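Local coordinates for extracellular invertase (Aspergillus kawachii, PDB 5XH8), which cleaves beta-fructofuranosides such as sucrose and has high transfructosylation activity, probably building fructooligosaccharides such as 1-kestose, at residues E273-D276 against L277-P281; R449-E453 against K454-L458; L480-E483 against H484-T487; V489-F493 against S494-I498. One frame throughout, in Å; residues are numbered along the deposited sequence.

How the contacts relate
Contact 1 stands alone in the N-terminal part of the chain, in a surface loop of the beta-propeller; its Val279 side chain is about 6 Å from a bound glycerol, and that of Ser275 about 14 Å from the sodium ion. Contacts 2, 3 and 4 belong to the C-terminal beta-sandwich, and even the nearest of them, contact 4, stays about 17 Å from contact 1 between nearest atoms. Contacts 2 and 3 pack directly, Lys454 CG lying 3.8 Å from Leu480 CD2, with centres about 13 Å apart. Contacts 3 and 4 sit at the two ends of the strand 487-492, with centres about 21 Å apart.

Contact 1 of 4, residues E273-D276 against L277-P281; sequences EGSD and LPVVP
Ser275 and Val279 face each other across a sharp bend, and the serine side chain carries the contact. Its CB starts toward the 277-281 arm. From there OG extends anti to the backbone N (chi1 -173°) and comes 3.7 Å from Val279 CA and 3.9 Å from Val279 CG2. The hydroxyl makes two hydrogen bonds: it donates to Asp276 O, the carbonyl of the next residue, at 2.7 Å, and accepts from a water at 2.6 Å. The donor lies 17° from the plane of the Asp276 carbonyl, at a C=O...OG angle of 136°. The same water accepts from Val280 N at 2.8 Å, so that it ties the serine to the backbone of the far arm. Asp276 O is also 3.1 Å from Pro278 O; two acceptors meet there, and the proton from Ser275 OG would ease their repulsion. Leu277 turns outward, its CB, CG and CD2 just brushing the Asp276 carbonyl group. Ser275 and Val279, on the two arms of the bend, both touch Trp125. Residues 276-279 form a beta turn close to type VIb, with cis-Pro278 at its third position, in the loop joining strands 265-274 and 286-298 of a propeller blade.

Contact 2 of 4, residues R449-E453 against K454-L458; sequences RSPSE and KFFVL
The Phe456 ring takes Pro451 over one face and Glu453 O at its edge. Pro451 CG stands 3.8 Å above the Phe456 ring plane, displaced toward the rim, and makes a CH-pi contact 4.2 Å from the Phe456 ring centroid, 25° off the normal. The Glu453 carbonyl oxygen approaches near the ring plane, 3.8 Å from Phe456 CD2. With CG of Phe456 placed between its backbone N and carbonyl carbon (chi1 61°), one ring face is turned to the proline. The Phe455 ring is met by the carboxylate of Glu453. OE1 of Glu453 comes obliquely to within 3.6 Å of Phe455 CD1, the two side chains crossing at about a right angle and their planes 63° apart. Arg29 bridges this pair from outside, through a cation-pi contact with the Phe455 ring and a long, weak ion pair with Glu453 OE2. In the backbone, Phe455 N donates weakly to Glu453 O at 3.1 Å. This closes an inverse gamma turn about Lys454, whose extended side chain leaves in another direction to bond Ser567, the carbonyl of Tyr569 and a glycerol. Pro451 and Phe456 both touch Ile575 of strand 574-580, while Pro451 also reaches Val592 of strand 585-594. The turn thus starts strand 455-463, and the proline-phenylalanine pair fills one end of the interior between the two sheets of the C-terminal beta-sandwich typical of family 32 enzymes.

Contact 3 of 4, residues L480-E483 against H484-T487; sequences LSSE and HEST
A tight beta-hairpin connection reverses the chain between strands 474-481 and 487-492 of the C-terminal sandwich, with Glu483 and His484 at the middle of a type I turn. Ser482 N donates to Glu485 O at 2.9 Å, nearly straight at 166°. Beside this bond Ser481 CA approaches the same oxygen, Glu485 O, at 3.2 Å in a CA-H...O contact. One residue earlier the strand kinks: Leu480 and Ser481 both face Asn574 in a G1 beta bulge. At the tip, the side chains of Glu483 and His484 lie side by side and point the same way. Glu483 CG sits over one face of the imidazole, 3.5 Å from the His484 ring centroid and 15° off the normal, and the carboxylate is stacked almost parallel, its plane 11° from that of the ring. His484 also stacks with Tyr569. Glu485 turns inward, and its buried carboxylate is gripped by four donors, OE1 by Ser572 OG and Tyr569 N, OE2 by Trp568 N and Ala507 N; this would probably stabilise a negative charge. Ser481 OG, bonded to Gln478, passes 3.4 Å from Ser486 CB. At the open end of the hairpin a water joins the arms, donating to Leu480 O at 2.8 Å and accepting from Thr487 OG1, which also bonds Thr505 OG1, at 2.8 Å.

Contact 4 of 4, residues V489-F493 against S494-I498; sequences VYYQF and SNESI
Gln492 and Ser497 form an antiparallel hydrogen-bonded pair, Gln492 N reaching Ser497 O at 2.9 Å and Ser497 N reaching Gln492 O at 3.0 Å. Glu496 and Ser497 both face Gln492 in a G1 beta bulge, Glu496 taking a positive phi. Glu496 N closes the turn on Phe493 O at 3.2 Å, coming from above the carbonyl plane and not along a lone pair. On the face carrying Tyr491 and Ile498, the tyrosine side chain goes anti to its own N (chi1 -169°) and crosses the isoleucine at about a right angle. Ile498 CD1 meets the ring edge, 3.7 Å from Tyr491 CD1. The other edge of the same ring points at the face of Phe493, Tyr491 CE2 lying 3.5 Å above the centre of the Phe493 ring. Val489 CG1 adds a looser touch on Ile498 CG2. Tyr491 then runs alongside Glu496, its OH 3.5 Å from Glu496 CA. A water gives one hydrogen bond to Tyr491 OH and another to Glu496 OE2 at 2.6 Å. The tyrosine hydroxyl bonds Leu524 O in turn, and Glu496 OE1 forms a salt bridge with Arg525. The chemistry thus divides: the hydrocarbon part of Tyr491 packs into the sandwich interior, while its hydroxyl, sharing a doubly donating water with a carboxylate probably kept charged by Arg525, pins the hairpin end to the chain after strand 520-523.

Contact 1 of 4, residues E273-D276 against L277-P281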
loop_
_atom_site.group_PDB
_atom_site.type_symbol
_atom_site.label_atom_id
_atom_site.label_comp_id
_atom_site.label_asym_id
_atom_site.label_seq_id
_atom_site.Cartn_x
_atom_site.Cartn_y
_atom_site.Cartn_z
ATOM N N GLU A 273 -22.398 13.173 3.666
ATOM C CA GLU A 273 -23.165 11.951 3.833
ATOM C C GLU A 273 -23.902 12.007 5.174
ATOM O O GLU A 273 -23.276 11.930 6.239
ATOM C CB GLU A 273 -22.259 10.719 3.783
ATOM C CG GLU A 273 -21.514 10.547 2.470
ATOM C CD GLU A 273 -20.977 9.138 2.316
ATOM O OE1 GLU A 273 -21.803 8.215 2.103
ATOM O OE2 GLU A 273 -19.749 8.963 2.466
ATOM N N GLY A 274 -25.227 12.144 5.089
ATOM C CA GLY A 274 -26.107 12.253 6.246
ATOM C C GLY A 274 -26.929 11.020 6.542
ATOM O O GLY A 274 -27.015 10.067 5.739
ATOM N N SER A 275 -27.539 11.053 7.720
ATOM C CA SER A 275 -28.301 9.933 8.243
ATOM C C SER A 275 -29.269 10.444 9.290
ATOM O O SER A 275 -28.958 11.410 9.967
ATOM C CB SER A 275 -27.349 8.959 8.917
ATOM O OG SER A 275 -28.005 7.765 9.303
ATOM N N ASP A 276 -30.417 9.788 9.426
ATOM C CA ASP A 276 -31.202 9.856 10.672
ATOM C C ASP A 276 -30.528 9.003 11.718
ATOM O O ASP A 276 -29.702 8.153 11.392
ATOM C CB ASP A 276 -32.601 9.320 10.470
ATOM C CG ASP A 276 -33.325 10.048 9.399
ATOM O OD1 ASP A 276 -33.422 11.298 9.503
ATOM O OD2 ASP A 276 -33.757 9.372 8.441
ATOM N N LEU A 277 -30.874 9.245 12.978
ATOM C CA LEU A 277 -30.454 8.381 14.081
ATOM C C LEU A 277 -31.615 7.430 14.411
ATOM O O LEU A 277 -32.770 7.837 14.294
ATOM C CB LEU A 277 -30.064 9.215 15.299
ATOM C CG LEU A 277 -28.882 10.165 15.087
ATOM C CD1 LEU A 277 -28.644 10.990 16.343
ATOM C CD2 LEU A 277 -27.620 9.409 14.691
ATOM N N PRO A 278 -31.355 6.164 14.746
ATOM C CA PRO A 278 -30.045 5.546 14.672
ATOM C C PRO A 278 -29.586 5.351 13.218
ATOM O O PRO A 278 -30.407 5.298 12.296
ATOM C CB PRO A 278 -30.304 4.182 15.284
ATOM C CG PRO A 278 -31.655 3.836 14.717
ATOM C CD PRO A 278 -32.416 5.141 14.610
ATOM N N VAL A 279 -28.281 5.212 13.053
ATOM C CA VAL A 279 -27.673 4.996 11.743
ATOM C C VAL A 279 -28.065 3.620 11.229
ATOM O O VAL A 279 -28.051 2.658 11.980
ATOM C CB VAL A 279 -26.146 5.080 11.844
ATOM C CG1 VAL A 279 -25.487 4.662 10.525
ATOM C CG2 VAL A 279 -25.737 6.491 12.269
ATOM N N VAL A 280 -28.414 3.531 9.953
ATOM C CA VAL A 280 -28.653 2.236 9.306
ATOM C C VAL A 280 -27.352 1.768 8.621
ATOM O O VAL A 280 -26.799 2.512 7.806
ATOM C CB VAL A 280 -29.804 2.324 8.295
ATOM C CG1 VAL A 280 -30.030 0.984 7.606
ATOM C CG2 VAL A 280 -31.076 2.807 9.001
ATOM N N PRO A 281 -26.859 0.549 8.949
ATOM C CA PRO A 281 -25.548 0.155 8.445
ATOM C C PRO A 281 -25.466 0.231 6.923
ATOM O O PRO A 281 -26.367 -0.254 6.228
ATOM C CB PRO A 281 -25.392 -1.292 8.938
ATOM C CG PRO A 281 -26.222 -1.352 10.181
ATOM C CD PRO A 281 -27.395 -0.453 9.903
HETATM O O HOH W 1 -28.066 5.499 8.036
#

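Contact 2 of 4, residues R449-E453 against K454-L458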
loop_
_atom_site.group_PDB
_atom_site.type_symbol
_atom_site.label_atom_id
_atom_site.label_comp_id
_atom_site.label_asym_id
_atom_site.label_seq_id
_atom_site.Cartn_x
_atom_site.Cartn_y
_atom_site.Cartn_z
ATOM N N ARG A 449 -49.632 30.451 -25.640
ATOM C CA ARG A 449 -48.835 29.495 -26.403
ATOM C C ARG A 449 -47.880 28.711 -25.478
ATOM O O ARG A 449 -47.281 29.264 -24.566
ATOM C CB ARG A 449 -48.056 30.228 -27.466
ATOM C CG ARG A 449 -47.365 29.318 -28.452
ATOM C CD ARG A 449 -46.433 30.131 -29.300
ATOM N NE ARG A 449 -45.515 29.283 -30.038
ATOM C CZ ARG A 449 -44.599 29.744 -30.883
ATOM N NH1 ARG A 449 -44.467 31.056 -31.096
ATOM N NH2 ARG A 449 -43.798 28.896 -31.520
ATOM N N SER A 450 -47.771 27.414 -25.716
ATOM C CA SER A 450 -46.901 26.549 -24.944
ATOM C C SER A 450 -45.960 25.903 -25.934
ATOM O O SER A 450 -46.276 25.838 -27.142
ATOM C CB SER A 450 -47.701 25.488 -24.210
ATOM O OG SER A 450 -48.296 26.001 -23.045
ATOM N N PRO A 451 -44.781 25.435 -25.443
ATOM C CA PRO A 451 -43.914 24.643 -26.310
ATOM C C PRO A 451 -44.613 23.373 -26.725
ATOM O O PRO A 451 -45.433 22.855 -25.984
ATOM C CB PRO A 451 -42.691 24.321 -25.417
ATOM C CG PRO A 451 -43.155 24.522 -24.027
ATOM C CD PRO A 451 -44.192 25.610 -24.099
ATOM N N SER A 452 -44.299 22.898 -27.912
ATOM C CA SER A 452 -44.839 21.652 -28.401
ATOM C C SER A 452 -43.903 20.476 -28.134
ATOM O O SER A 452 -44.208 19.369 -28.560
ATOM C CB SER A 452 -45.084 21.761 -29.898
ATOM O OG SER A 452 -43.857 22.018 -30.549
ATOM N N GLU A 453 -42.754 20.698 -27.480
ATOM C CA GLU A 453 -41.926 19.568 -27.033
ATOM C C GLU A 453 -41.324 19.815 -25.663
ATOM O O GLU A 453 -41.355 20.937 -25.152
ATOM C CB GLU A 453 -40.857 19.195 -28.071
ATOM C CG GLU A 453 -39.810 20.268 -28.314
ATOM C CD GLU A 453 -38.680 19.815 -29.231
ATOM O OE1 GLU A 453 -38.577 18.611 -29.587
ATOM O OE2 GLU A 453 -37.870 20.683 -29.593
ATOM N N LYS A 454 -40.770 18.749 -25.074
ATOM C CA LYS A 454 -40.303 18.785 -23.700
ATOM C C LYS A 454 -38.800 19.211 -23.593
ATOM O O LYS A 454 -38.036 18.660 -22.795
ATOM C CB LYS A 454 -40.544 17.414 -23.069
ATOM C CG LYS A 454 -41.997 16.951 -23.111
ATOM C CD LYS A 454 -42.182 15.609 -22.414
ATOM C CE LYS A 454 -43.627 15.126 -22.574
ATOM N NZ LYS A 454 -43.837 13.789 -21.961
ATOM N N PHE A 455 -38.417 20.202 -24.390
ATOM C CA PHE A 455 -37.053 20.702 -24.481
ATOM C C PHE A 455 -37.194 22.216 -24.588
ATOM O O PHE A 455 -37.515 22.731 -25.649
ATOM C CB PHE A 455 -36.335 20.119 -25.707
ATOM C CG PHE A 455 -36.256 18.610 -25.718
ATOM C CD1 PHE A 455 -37.269 17.838 -26.303
ATOM C CD2 PHE A 455 -35.156 17.952 -25.177
ATOM C CE1 PHE A 455 -37.191 16.445 -26.325
ATOM C CE2 PHE A 455 -35.063 16.571 -25.213
ATOM C CZ PHE A 455 -36.089 15.809 -25.785
ATOM N N PHE A 456 -37.069 22.917 -23.470
ATOM C CA PHE A 456 -37.239 24.361 -23.475
ATOM C C PHE A 456 -36.576 25.035 -22.300
ATOM O O PHE A 456 -36.316 24.399 -21.283
ATOM C CB PHE A 456 -38.749 24.754 -23.463
ATOM C CG PHE A 456 -39.514 24.271 -22.252
ATOM C CD1 PHE A 456 -39.630 25.060 -21.119
ATOM C CD2 PHE A 456 -40.142 23.032 -22.260
ATOM C CE1 PHE A 456 -40.326 24.614 -20.012
ATOM C CE2 PHE A 456 -40.834 22.573 -21.155
ATOM C CZ PHE A 456 -40.933 23.363 -20.025
ATOM N N VAL A 457 -36.355 26.343 -22.453
ATOM C CA VAL A 457 -36.000 27.232 -21.347
ATOM C C VAL A 457 -37.158 28.191 -21.129
ATOM O O VAL A 457 -37.679 28.735 -22.101
ATOM C CB VAL A 457 -34.755 28.103 -21.649
ATOM C CG1 VAL A 457 -34.413 28.976 -20.436
ATOM C CG2 VAL A 457 -33.572 27.238 -22.076
ATOM N N LEU A 458 -37.540 28.392 -19.871
ATOM C CA LEU A 458 -38.557 29.366 -19.479
ATOM C C LEU A 458 -37.909 30.347 -18.517
ATOM O O LEU A 458 -37.382 29.914 -17.490
ATOM C CB LEU A 458 -39.732 28.680 -18.761
ATOM C CG LEU A 458 -40.888 29.613 -18.328
ATOM C CD1 LEU A 458 -42.181 28.826 -18.192
ATOM C CD2 LEU A 458 -40.622 30.366 -17.030
#

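Contact 3 of 4, residues L480-E483 against H484-T487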
loop_
_atom_site.group_PDB
_atom_site.type_symbol
_atom_site.label_atom_id
_atom_site.label_comp_id
_atom_site.label_asym_id
_atom_site.label_seq_id
_atom_site.Cartn_x
_atom_site.Cartn_y
_atom_site.Cartn_z
ATOM N N LEU A 480 -45.166 20.927 -18.175
ATOM C CA LEU A 480 -45.309 19.535 -18.589
ATOM C C LEU A 480 -46.737 19.004 -18.273
ATOM O O LEU A 480 -46.910 17.937 -17.671
ATOM C CB LEU A 480 -44.213 18.671 -17.931
ATOM C CG LEU A 480 -42.759 19.050 -18.268
ATOM C CD1 LEU A 480 -41.762 18.387 -17.304
ATOM C CD2 LEU A 480 -42.451 18.706 -19.716
ATOM N N SER A 481 -47.728 19.797 -18.678
ATOM C CA SER A 481 -49.145 19.591 -18.321
ATOM C C SER A 481 -49.971 19.060 -19.453
ATOM O O SER A 481 -49.802 19.444 -20.609
ATOM C CB SER A 481 -49.806 20.897 -17.892
ATOM O OG SER A 481 -49.327 21.270 -16.629
ATOM N N SER A 482 -50.884 18.178 -19.083
ATOM C CA SER A 482 -51.946 17.696 -19.955
ATOM C C SER A 482 -53.061 17.248 -19.006
ATOM O O SER A 482 -52.983 17.506 -17.792
ATOM C CB SER A 482 -51.433 16.549 -20.825
ATOM O OG SER A 482 -51.048 15.436 -20.032
ATOM N N GLU A 483 -54.080 16.569 -19.514
ATOM C CA GLU A 483 -55.163 16.136 -18.630
ATOM C C GLU A 483 -54.680 15.096 -17.593
ATOM O O GLU A 483 -55.203 15.044 -16.487
ATOM C CB GLU A 483 -56.374 15.618 -19.426
ATOM C CG GLU A 483 -56.397 14.128 -19.746
ATOM C CD GLU A 483 -57.783 13.625 -20.180
ATOM O OE1 GLU A 483 -58.658 13.377 -19.313
ATOM O OE2 GLU A 483 -57.986 13.459 -21.399
ATOM N N HIS A 484 -53.686 14.281 -17.951
ATOM C CA HIS A 484 -53.200 13.208 -17.073
ATOM C C HIS A 484 -51.989 13.546 -16.182
ATOM O O HIS A 484 -51.717 12.821 -15.241
ATOM C CB HIS A 484 -52.873 11.987 -17.920
ATOM C CG HIS A 484 -54.065 11.422 -18.628
ATOM N ND1 HIS A 484 -55.124 10.846 -17.953
ATOM C CD2 HIS A 484 -54.377 11.363 -19.945
ATOM C CE1 HIS A 484 -56.034 10.452 -18.825
ATOM N NE2 HIS A 484 -55.606 10.753 -20.039
ATOM N N GLU A 485 -51.257 14.614 -16.495
ATOM C CA GLU A 485 -49.987 14.939 -15.804
ATOM C C GLU A 485 -49.786 16.437 -15.664
ATOM O O GLU A 485 -50.309 17.223 -16.456
ATOM C CB GLU A 485 -48.778 14.377 -16.580
ATOM C CG GLU A 485 -48.784 12.873 -16.797
ATOM C CD GLU A 485 -47.735 12.385 -17.790
ATOM O OE1 GLU A 485 -47.623 12.920 -18.916
ATOM O OE2 GLU A 485 -47.033 11.408 -17.464
ATOM N N SER A 486 -48.998 16.813 -14.662
ATOM C CA SER A 486 -48.543 18.182 -14.489
ATOM C C SER A 486 -47.406 18.239 -13.469
ATOM O O SER A 486 -47.335 17.438 -12.544
ATOM C CB SER A 486 -49.688 19.095 -14.001
ATOM O OG SER A 486 -50.169 18.647 -12.750
ATOM N N THR A 487 -46.564 19.243 -13.613
ATOM C CA THR A 487 -45.533 19.522 -12.628
ATOM C C THR A 487 -45.625 20.982 -12.234
ATOM O O THR A 487 -45.748 21.835 -13.110
ATOM C CB THR A 487 -44.146 19.237 -13.236
ATOM O OG1 THR A 487 -44.080 17.858 -13.607
ATOM C CG2 THR A 487 -43.058 19.569 -12.241
HETATM O O HOH W 2 -45.573 16.639 -15.574
#

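Contact 4 of 4, residues V489-F493 against S494-I498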
loop_
_atom_site.group_PDB
_atom_site.type_symbol
_atom_site.label_atom_id
_atom_site.label_comp_id
_atom_site.label_asym_id
_atom_site.label_seq_id
_atom_site.Cartn_x
_atom_site.Cartn_y
_atom_site.Cartn_z
ATOM N N VAL A 489 -43.845 24.211 -10.166
ATOM C CA VAL A 489 -42.638 24.791 -9.605
ATOM C C VAL A 489 -43.050 26.143 -9.058
ATOM O O VAL A 489 -43.514 26.989 -9.830
ATOM C CB VAL A 489 -41.548 25.010 -10.694
ATOM C CG1 VAL A 489 -40.337 25.718 -10.107
ATOM C CG2 VAL A 489 -41.152 23.692 -11.332
ATOM N N TYR A 490 -42.857 26.379 -7.765
ATOM C CA TYR A 490 -43.325 27.638 -7.178
ATOM C C TYR A 490 -42.470 28.162 -6.038
ATOM O O TYR A 490 -41.766 27.399 -5.394
ATOM C CB TYR A 490 -44.774 27.472 -6.729
ATOM C CG TYR A 490 -45.013 26.429 -5.653
ATOM C CD1 TYR A 490 -45.302 25.103 -5.982
ATOM C CD2 TYR A 490 -45.012 26.779 -4.314
ATOM C CE1 TYR A 490 -45.570 24.163 -5.007
ATOM C CE2 TYR A 490 -45.266 25.835 -3.329
ATOM C CZ TYR A 490 -45.543 24.538 -3.681
ATOM O OH TYR A 490 -45.788 23.622 -2.699
ATOM N N TYR A 491 -42.511 29.481 -5.830
ATOM C CA TYR A 491 -41.941 30.103 -4.637
ATOM C C TYR A 491 -42.989 30.172 -3.535
ATOM O O TYR A 491 -44.163 30.416 -3.789
ATOM C CB TYR A 491 -41.396 31.496 -4.927
ATOM C CG TYR A 491 -40.572 32.031 -3.778
ATOM C CD1 TYR A 491 -39.250 31.609 -3.592
ATOM C CD2 TYR A 491 -41.116 32.926 -2.849
ATOM C CE1 TYR A 491 -38.487 32.070 -2.525
ATOM C CE2 TYR A 491 -40.360 33.398 -1.777
ATOM C CZ TYR A 491 -39.044 32.973 -1.616
ATOM O OH TYR A 491 -38.288 33.423 -0.549
ATOM N N GLN A 492 -42.534 29.971 -2.311
ATOM C CA GLN A 492 -43.351 29.892 -1.126
ATOM C C GLN A 492 -42.676 30.765 -0.058
ATOM O O GLN A 492 -41.523 30.498 0.327
ATOM C CB GLN A 492 -43.379 28.429 -0.713
ATOM C CG GLN A 492 -44.153 28.082 0.525
ATOM C CD GLN A 492 -44.240 26.583 0.712
ATOM O OE1 GLN A 492 -43.369 25.966 1.316
ATOM N NE2 GLN A 492 -45.299 25.989 0.197
ATOM N N PHE A 493 -43.361 31.820 0.406
ATOM C CA PHE A 493 -42.789 32.696 1.452
ATOM C C PHE A 493 -42.778 32.105 2.844
ATOM O O PHE A 493 -41.912 32.472 3.614
ATOM C CB PHE A 493 -43.462 34.077 1.496
ATOM C CG PHE A 493 -42.942 35.026 0.465
ATOM C CD1 PHE A 493 -43.517 35.073 -0.791
ATOM C CD2 PHE A 493 -41.869 35.851 0.742
ATOM C CE1 PHE A 493 -43.044 35.938 -1.749
ATOM C CE2 PHE A 493 -41.385 36.724 -0.216
ATOM C CZ PHE A 493 -41.977 36.765 -1.466
ATOM N N SER A 494 -43.699 31.201 3.168
ATOM C CA SER A 494 -43.789 30.628 4.528
ATOM C C SER A 494 -42.485 30.035 5.060
ATOM O O SER A 494 -42.179 30.174 6.249
ATOM C CB SER A 494 -44.854 29.547 4.578
ATOM O OG SER A 494 -44.543 28.512 3.665
ATOM N N ASN A 495 -41.736 29.356 4.183
ATOM C CA ASN A 495 -40.389 28.845 4.513
ATOM C C ASN A 495 -39.318 29.323 3.529
ATOM O O ASN A 495 -38.224 28.743 3.448
ATOM C CB ASN A 495 -40.402 27.320 4.593
ATOM C CG ASN A 495 -40.951 26.658 3.327
ATOM O OD1 ASN A 495 -41.276 27.308 2.336
ATOM N ND2 ASN A 495 -41.058 25.348 3.371
ATOM N N GLU A 496 -39.626 30.399 2.803
ATOM C CA GLU A 496 -38.709 30.992 1.867
ATOM C C GLU A 496 -38.067 29.926 0.954
ATOM O O GLU A 496 -36.842 29.833 0.890
ATOM C CB GLU A 496 -37.624 31.743 2.632
ATOM C CG GLU A 496 -38.119 32.835 3.563
ATOM C CD GLU A 496 -36.959 33.622 4.117
ATOM O OE1 GLU A 496 -36.370 33.151 5.097
ATOM O OE2 GLU A 496 -36.597 34.684 3.550
ATOM N N SER A 497 -38.903 29.142 0.267
ATOM C CA SER A 497 -38.438 28.002 -0.545
ATOM C C SER A 497 -38.999 28.003 -1.951
ATOM O O SER A 497 -40.136 28.436 -2.182
ATOM C CB SER A 497 -38.853 26.689 0.100
ATOM O OG SER A 497 -38.195 26.489 1.337
ATOM N N ILE A 498 -38.182 27.515 -2.887
ATOM C CA ILE A 498 -38.654 27.050 -4.187
ATOM C C ILE A 498 -38.983 25.570 -4.042
ATOM O O ILE A 498 -38.166 24.793 -3.526
ATOM C CB ILE A 498 -37.586 27.205 -5.289
ATOM C CG1 ILE A 498 -37.087 28.661 -5.398
ATOM C CG2 ILE A 498 -38.097 26.657 -6.627
ATOM C CD1 ILE A 498 -37.843 29.539 -6.359
HETATM O O HOH W 3 -37.805 35.422 1.387
#